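Local coordinates for restriction endonuclease (Mycobacterium sp., PDB 4F0Q), which cleaves DNA in a cytosine-methylation-dependent manner as a tetramer, with a magnesium-binding nuclease domain and an N-terminal domain that probably recognises the modified base, at residues A[208-212]-A[256-261]; A[220-226]-A[239-245]. All coordinates share one frame; numbering follows the deposited sequence.

Contact 1: residues A[208-212]-A[256-261]; sequences LAVVS and IPGIRR
With CG1 of Val210 turned opposite its own backbone N (chi1 178°) and CG of Arg261 likewise (chi1 179°), the two side chains run side by side and point the same way, Val210 CG1 lying 4.1 Å from Arg261 CB. The arginine chain stays extended as far as NE, carrying its guanidinium beyond the valine to a salt bridge with Asp217. Arg260 leaves in another direction and bends at chi3 (-68°), which places NH1 3.7 Å from Ala209 CB; its charge is met by Glu185 of strand 175-193. The methyl of Ala209 therefore packs against both the aliphatic stem and the charged end of Arg260, with Ile256 CG2 nearby at 4.2 Å. Between these side chains the backbones join. Arg261 N donates to Val210 O over 2.7 Å, and Ser212 N donates to Ile259 O over 2.8 Å. The same two oxygens also receive CA-H contacts, Val210 O from Arg260 CA at 3.5 Å and Ile259 O from Val211 CA at 3.3 Å, so each carbonyl is approached by an N-H and a C-H together. Val211 CG1 adds an apolar touch to Ile259 CD1 at 4.3 Å. Pro257 and Ile256 also lean on Arg313 of the second subunit. The arrangement is a single beta bridge, pairing Val211 with Arg260 beside the last residues of strand 200-210, in the large mixed sheet of the AspBHI-type N-terminal domain, a member of the PUA clan.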
loop_
_atom_site.group_PDB
_atom_site.type_symbol
_atom_site.label_atom_id
_atom_site.label_comp_id
_atom_site.label_asym_id
_atom_site.label_seq_id
_atom_site.Cartn_x
_atom_site.Cartn_y
_atom_site.Cartn_z
ATOM N N LEU A 208 -11.576 8.184 19.042
ATOM C CA LEU A 208 -11.543 7.454 20.301
ATOM C C LEU A 208 -11.207 5.986 20.078
ATOM O O LEU A 208 -11.697 5.358 19.137
ATOM C CB LEU A 208 -12.887 7.570 21.025
ATOM C CG LEU A 208 -13.390 8.979 21.345
ATOM C CD1 LEU A 208 -14.742 8.913 22.034
ATOM C CD2 LEU A 208 -12.385 9.729 22.201
ATOM N N ALA A 209 -10.372 5.444 20.956
ATOM C CA ALA A 209 -9.973 4.046 20.882
ATOM C C ALA A 209 -10.580 3.250 22.031
ATOM O O ALA A 209 -10.148 3.373 23.177
ATOM C CB ALA A 209 -8.457 3.929 20.898
ATOM N N VAL A 210 -11.587 2.442 21.721
ATOM C CA VAL A 210 -12.209 1.581 22.718
ATOM C C VAL A 210 -11.253 0.454 23.092
ATOM O O VAL A 210 -10.863 -0.345 22.243
ATOM C CB VAL A 210 -13.532 0.985 22.207
ATOM C CG1 VAL A 210 -14.137 0.061 23.251
ATOM C CG2 VAL A 210 -14.505 2.095 21.846
ATOM N N VAL A 211 -10.879 0.396 24.366
ATOM C CA VAL A 211 -9.880 -0.564 24.828
ATOM C C VAL A 211 -10.417 -1.989 24.934
ATOM O O VAL A 211 -11.569 -2.208 25.311
ATOM C CB VAL A 211 -9.272 -0.146 26.187
ATOM C CG1 VAL A 211 -8.463 1.129 26.036
ATOM C CG2 VAL A 211 -10.363 0.031 27.231
ATOM N N SER A 212 -9.568 -2.953 24.592
ATOM C CA SER A 212 -9.906 -4.364 24.736
ATOM C C SER A 212 -10.087 -4.703 26.210
ATOM O O SER A 212 -9.339 -4.224 27.061
ATOM C CB SER A 212 -8.811 -5.239 24.124
ATOM O OG SER A 212 -9.103 -6.615 24.296
ATOM N N ILE A 256 -1.404 2.289 22.518
ATOM C CA ILE A 256 -2.640 2.484 21.756
ATOM C C ILE A 256 -2.802 1.630 20.480
ATOM O O ILE A 256 -3.879 1.079 20.248
ATOM C CB ILE A 256 -2.886 3.982 21.441
ATOM C CG1 ILE A 256 -2.840 4.806 22.730
ATOM C CG2 ILE A 256 -4.218 4.174 20.735
ATOM C CD1 ILE A 256 -3.132 6.276 22.527
ATOM N N PRO A 257 -1.744 1.506 19.652
ATOM C CA PRO A 257 -1.929 0.691 18.442
ATOM C C PRO A 257 -2.148 -0.802 18.702
ATOM O O PRO A 257 -2.346 -1.548 17.745
ATOM C CB PRO A 257 -0.610 0.887 17.684
ATOM C CG PRO A 257 -0.067 2.168 18.188
ATOM C CD PRO A 257 -0.451 2.213 19.630
ATOM N N GLY A 258 -2.117 -1.231 19.960
ATOM C CA GLY A 258 -2.254 -2.642 20.271
ATOM C C GLY A 258 -3.259 -2.976 21.356
ATOM O O GLY A 258 -3.350 -4.126 21.784
ATOM N N ILE A 259 -4.021 -1.981 21.800
ATOM C CA ILE A 259 -4.980 -2.192 22.883
ATOM C C ILE A 259 -6.426 -1.929 22.470
ATOM O O ILE A 259 -7.325 -1.930 23.310
ATOM C CB ILE A 259 -4.647 -1.325 24.115
ATOM C CG1 ILE A 259 -4.679 0.159 23.748
ATOM C CG2 ILE A 259 -3.292 -1.710 24.692
ATOM C CD1 ILE A 259 -4.279 1.074 24.883
ATOM N N ARG A 260 -6.649 -1.709 21.178
ATOM C CA ARG A 260 -7.995 -1.459 20.675
ATOM C C ARG A 260 -8.840 -2.727 20.684
ATOM O O ARG A 260 -8.340 -3.819 20.413
ATOM C CB ARG A 260 -7.943 -0.875 19.263
ATOM C CG ARG A 260 -8.401 0.569 19.168
ATOM C CD ARG A 260 -8.389 1.052 17.730
ATOM N NE ARG A 260 -7.034 1.150 17.197
ATOM C CZ ARG A 260 -6.330 2.277 17.156
ATOM N NH1 ARG A 260 -6.858 3.402 17.614
ATOM N NH2 ARG A 260 -5.103 2.280 16.655
ATOM N N ARG A 261 -10.124 -2.574 20.997
ATOM C CA ARG A 261 -11.056 -3.696 20.999
ATOM C C ARG A 261 -11.235 -4.259 19.592
ATOM O O ARG A 261 -11.372 -3.509 18.626
ATOM C CB ARG A 261 -12.409 -3.268 21.573
ATOM C CG ARG A 261 -13.454 -4.375 21.603
ATOM C CD ARG A 261 -14.759 -3.888 22.214
ATOM N NE ARG A 261 -15.757 -4.951 22.301
ATOM C CZ ARG A 261 -16.699 -5.172 21.390
ATOM N NH1 ARG A 261 -16.777 -4.402 20.314
ATOM N NH2 ARG A 261 -17.566 -6.163 21.555
#

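Contact 2: residues A[220-226]-A[239-245]; sequences DFRWIDD and RHAPESW
The capped start of the short helix 222-227 and the turn leading into helix 243-251 fold against each other here, within the AspBHI-type N-terminal domain. Asp220 makes the capping bond, its OD1 accepting from Arg222 N, while its OD2 forms a salt bridge with Arg222 NE. With NH1 also bound to Ala17 O, the Arg222 guanidinium is held in place to lie flat on the imidazole of His240, the centres 3.8 Å apart and the planes inclined by 27°. NE stands above the middle of the imidazole and CE1 above that of the guanidinium, so the stack is offset, the guanidinium displaced toward the CE1 side of the ring; the arginine would probably disfavour protonation of His240, an effect that the carboxylates of Asp220 and Asp226 may partly counter.

Trp223 carries the apolar half. Its CG lies opposite the backbone N (chi1 -179°), which sends the indole along the incoming turn. One face receives Ala241 CB, 3.4 Å from the centroid of the five-membered ring of Trp223, and also Pro242 CD, 3.7 Å from that of its six-membered ring, both as CH-pi contacts. The far rim of the indole, at CZ2 and CH2, abuts the face of Trp245 in a T-shaped pair, with planes at 67°. Pro242 itself is the N-cap residue of helix 243-251.

At the other end Arg239 grips Asp226 side-on, NE to OD2 at 3.2 Å and NH2 to OD1 at 3.3 Å; both oxygens lie in the guanidinium plane but are met from above the carboxylate plane. His240 CD2 also comes edge-on to OD2. A water completes this corner, donating to Asp226 OD2 at 2.6 Å and accepting from His240 N at 2.8 Å.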
loop_
_atom_site.group_PDB
_atom_site.type_symbol
_atom_site.label_atom_id
_atom_site.label_comp_id
_atom_site.label_asym_id
_atom_site.label_seq_id
_atom_site.Cartn_x
_atom_site.Cartn_y
_atom_site.Cartn_z
ATOM N N ASP A 220 -15.202 -3.914 34.850
ATOM C CA ASP A 220 -15.724 -4.007 36.204
ATOM C C ASP A 220 -15.937 -2.585 36.704
ATOM O O ASP A 220 -15.022 -1.765 36.660
ATOM C CB ASP A 220 -14.729 -4.739 37.108
ATOM C CG ASP A 220 -15.344 -5.184 38.425
ATOM O OD1 ASP A 220 -16.323 -4.557 38.881
ATOM O OD2 ASP A 220 -14.841 -6.167 39.009
ATOM N N PHE A 221 -17.145 -2.291 37.176
ATOM C CA PHE A 221 -17.472 -0.937 37.609
ATOM C C PHE A 221 -16.832 -0.560 38.942
ATOM O O PHE A 221 -16.943 0.582 39.387
ATOM C CB PHE A 221 -18.984 -0.722 37.658
ATOM C CG PHE A 221 -19.492 0.207 36.596
ATOM C CD1 PHE A 221 -19.337 1.577 36.725
ATOM C CD2 PHE A 221 -20.115 -0.288 35.464
ATOM C CE1 PHE A 221 -19.798 2.436 35.746
ATOM C CE2 PHE A 221 -20.581 0.566 34.481
ATOM C CZ PHE A 221 -20.420 1.929 34.622
ATOM N N ARG A 222 -16.159 -1.517 39.574
ATOM C CA ARG A 222 -15.405 -1.236 40.789
ATOM C C ARG A 222 -14.181 -0.381 40.465
ATOM O O ARG A 222 -13.605 0.256 41.347
ATOM C CB ARG A 222 -14.993 -2.532 41.488
ATOM C CG ARG A 222 -16.165 -3.322 42.047
ATOM C CD ARG A 222 -15.698 -4.466 42.930
ATOM N NE ARG A 222 -14.921 -5.452 42.186
ATOM C CZ ARG A 222 -14.406 -6.553 42.722
ATOM N NH1 ARG A 222 -14.581 -6.810 44.011
ATOM N NH2 ARG A 222 -13.712 -7.397 41.970
ATOM N N TRP A 223 -13.794 -0.383 39.193
ATOM C CA TRP A 223 -12.757 0.502 38.681
ATOM C C TRP A 223 -13.171 1.949 38.929
ATOM O O TRP A 223 -12.403 2.754 39.466
ATOM C CB TRP A 223 -12.580 0.256 37.180
ATOM C CG TRP A 223 -11.517 1.079 36.514
ATOM C CD1 TRP A 223 -10.483 1.738 37.116
ATOM C CD2 TRP A 223 -11.386 1.327 35.108
ATOM N NE1 TRP A 223 -9.718 2.381 36.171
ATOM C CE2 TRP A 223 -10.253 2.145 34.931
ATOM C CE3 TRP A 223 -12.119 0.938 33.983
ATOM C CZ2 TRP A 223 -9.834 2.577 33.676
ATOM C CZ3 TRP A 223 -11.702 1.370 32.737
ATOM C CH2 TRP A 223 -10.571 2.181 32.594
ATOM N N ILE A 224 -14.401 2.263 38.538
ATOM C CA ILE A 224 -14.956 3.597 38.724
ATOM C C ILE A 224 -15.162 3.897 40.205
ATOM O O ILE A 224 -14.940 5.023 40.651
ATOM C CB ILE A 224 -16.281 3.765 37.952
ATOM C CG1 ILE A 224 -16.049 3.522 36.461
ATOM C CG2 ILE A 224 -16.862 5.152 38.166
ATOM C CD1 ILE A 224 -14.961 4.396 35.872
ATOM N N ASP A 225 -15.575 2.884 40.963
ATOM C CA ASP A 225 -15.727 3.017 42.409
ATOM C C ASP A 225 -14.418 3.472 43.034
ATOM O O ASP A 225 -14.399 4.372 43.872
ATOM C CB ASP A 225 -16.156 1.692 43.039
ATOM C CG ASP A 225 -17.522 1.234 42.572
ATOM O OD1 ASP A 225 -18.221 2.021 41.899
ATOM O OD2 ASP A 225 -17.903 0.087 42.889
ATOM N N ASP A 226 -13.323 2.845 42.615
ATOM C CA ASP A 226 -11.999 3.205 43.101
ATOM C C ASP A 226 -11.601 4.600 42.634
ATOM O O ASP A 226 -11.062 5.386 43.411
ATOM C CB ASP A 226 -10.958 2.180 42.648
ATOM C CG ASP A 226 -11.217 0.801 43.215
ATOM O OD1 ASP A 226 -11.896 0.705 44.257
ATOM O OD2 ASP A 226 -10.739 -0.187 42.618
ATOM N N ARG A 239 -6.791 -1.523 40.413
ATOM C CA ARG A 239 -6.916 -2.913 40.847
ATOM C C ARG A 239 -8.056 -3.661 40.155
ATOM O O ARG A 239 -8.024 -4.887 40.046
ATOM C CB ARG A 239 -7.055 -3.003 42.370
ATOM C CG ARG A 239 -8.189 -2.182 42.957
ATOM C CD ARG A 239 -8.160 -2.238 44.476
ATOM N NE ARG A 239 -9.214 -1.431 45.083
ATOM C CZ ARG A 239 -9.356 -1.256 46.393
ATOM N NH1 ARG A 239 -8.508 -1.829 47.236
ATOM N NH2 ARG A 239 -10.344 -0.506 46.861
ATOM N N HIS A 240 -9.056 -2.923 39.684
ATOM C CA HIS A 240 -10.179 -3.528 38.974
ATOM C C HIS A 240 -10.285 -2.989 37.552
ATOM O O HIS A 240 -11.327 -3.106 36.905
ATOM C CB HIS A 240 -11.487 -3.290 39.733
ATOM C CG HIS A 240 -11.469 -3.803 41.139
ATOM N ND1 HIS A 240 -11.335 -5.140 41.442
ATOM C CD2 HIS A 240 -11.569 -3.157 42.325
ATOM C CE1 HIS A 240 -11.351 -5.296 42.754
ATOM N NE2 HIS A 240 -11.492 -4.107 43.313
ATOM N N ALA A 241 -9.194 -2.401 37.073
ATOM C CA ALA A 241 -9.142 -1.835 35.731
ATOM C C ALA A 241 -8.686 -2.886 34.724
ATOM O O ALA A 241 -7.998 -3.839 35.090
ATOM C CB ALA A 241 -8.207 -0.632 35.711
ATOM N N PRO A 242 -9.082 -2.728 33.449
ATOM C CA PRO A 242 -8.629 -3.635 32.391
ATOM C C PRO A 242 -7.111 -3.612 32.238
ATOM O O PRO A 242 -6.488 -2.581 32.490
ATOM C CB PRO A 242 -9.285 -3.057 31.134
ATOM C CG PRO A 242 -10.483 -2.333 31.635
ATOM C CD PRO A 242 -10.074 -1.757 32.953
ATOM N N GLU A 243 -6.531 -4.738 31.833
ATOM C CA GLU A 243 -5.088 -4.832 31.636
ATOM C C GLU A 243 -4.608 -3.876 30.547
ATOM O O GLU A 243 -3.496 -3.353 30.615
ATOM C CB GLU A 243 -4.687 -6.267 31.283
ATOM C CG GLU A 243 -4.931 -7.284 32.390
ATOM C CD GLU A 243 -3.866 -7.248 33.474
ATOM O OE1 GLU A 243 -2.986 -6.362 33.428
ATOM O OE2 GLU A 243 -3.906 -8.115 34.374
ATOM N N SER A 244 -5.456 -3.655 29.547
ATOM C CA SER A 244 -5.129 -2.766 28.437
ATOM C C SER A 244 -4.955 -1.326 28.907
ATOM O O SER A 244 -4.056 -0.615 28.448
ATOM C CB SER A 244 -6.215 -2.839 27.359
ATOM O OG SER A 244 -7.484 -2.497 27.890
ATOM N N TRP A 245 -5.815 -0.901 29.827
ATOM C CA TRP A 245 -5.752 0.455 30.355
ATOM C C TRP A 245 -4.520 0.634 31.233
ATOM O O TRP A 245 -3.920 1.705 31.263
ATOM C CB TRP A 245 -7.016 0.799 31.144
ATOM C CG TRP A 245 -7.131 2.259 31.446
ATOM C CD1 TRP A 245 -6.590 2.923 32.508
ATOM C CD2 TRP A 245 -7.823 3.243 30.669
ATOM N NE1 TRP A 245 -6.906 4.258 32.443
ATOM C CE2 TRP A 245 -7.663 4.480 31.323
ATOM C CE3 TRP A 245 -8.566 3.197 29.486
ATOM C CZ2 TRP A 245 -8.217 5.661 30.833
ATOM C CZ3 TRP A 245 -9.117 4.369 29.002
ATOM C CH2 TRP A 245 -8.937 5.585 29.673
HETATM O O HOH W 1 -12.346 -3.609 34.451
HETATM O O HOH W 2 -9.897 -0.309 40.190
#

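Both contacts belong to the N-terminal domain, with centres about 16 Å apart, and contact 2 is nested in the chain loop that contact 1 closes. Contact 1 is the more deeply buried and lies nearer the middle of the chain; it relies on backbone bonds beside a sheet strand, its arginine charges being met elsewhere. Contact 2, only partly buried, is built from side chains: a guanidinium-imidazole stack, a T-shaped indole pair, CH-pi contacts, a salt bridge and bridging waters. Helix 243-251 ties them together. Ser244 OG lies 2.7 Å from Ser212 O, a probable hydrogen bond, and Val211 CG1 packs on Trp245 CE3. Contact 1 adjoins other subunits, whereas no other chain of the tetramer touches contact 2.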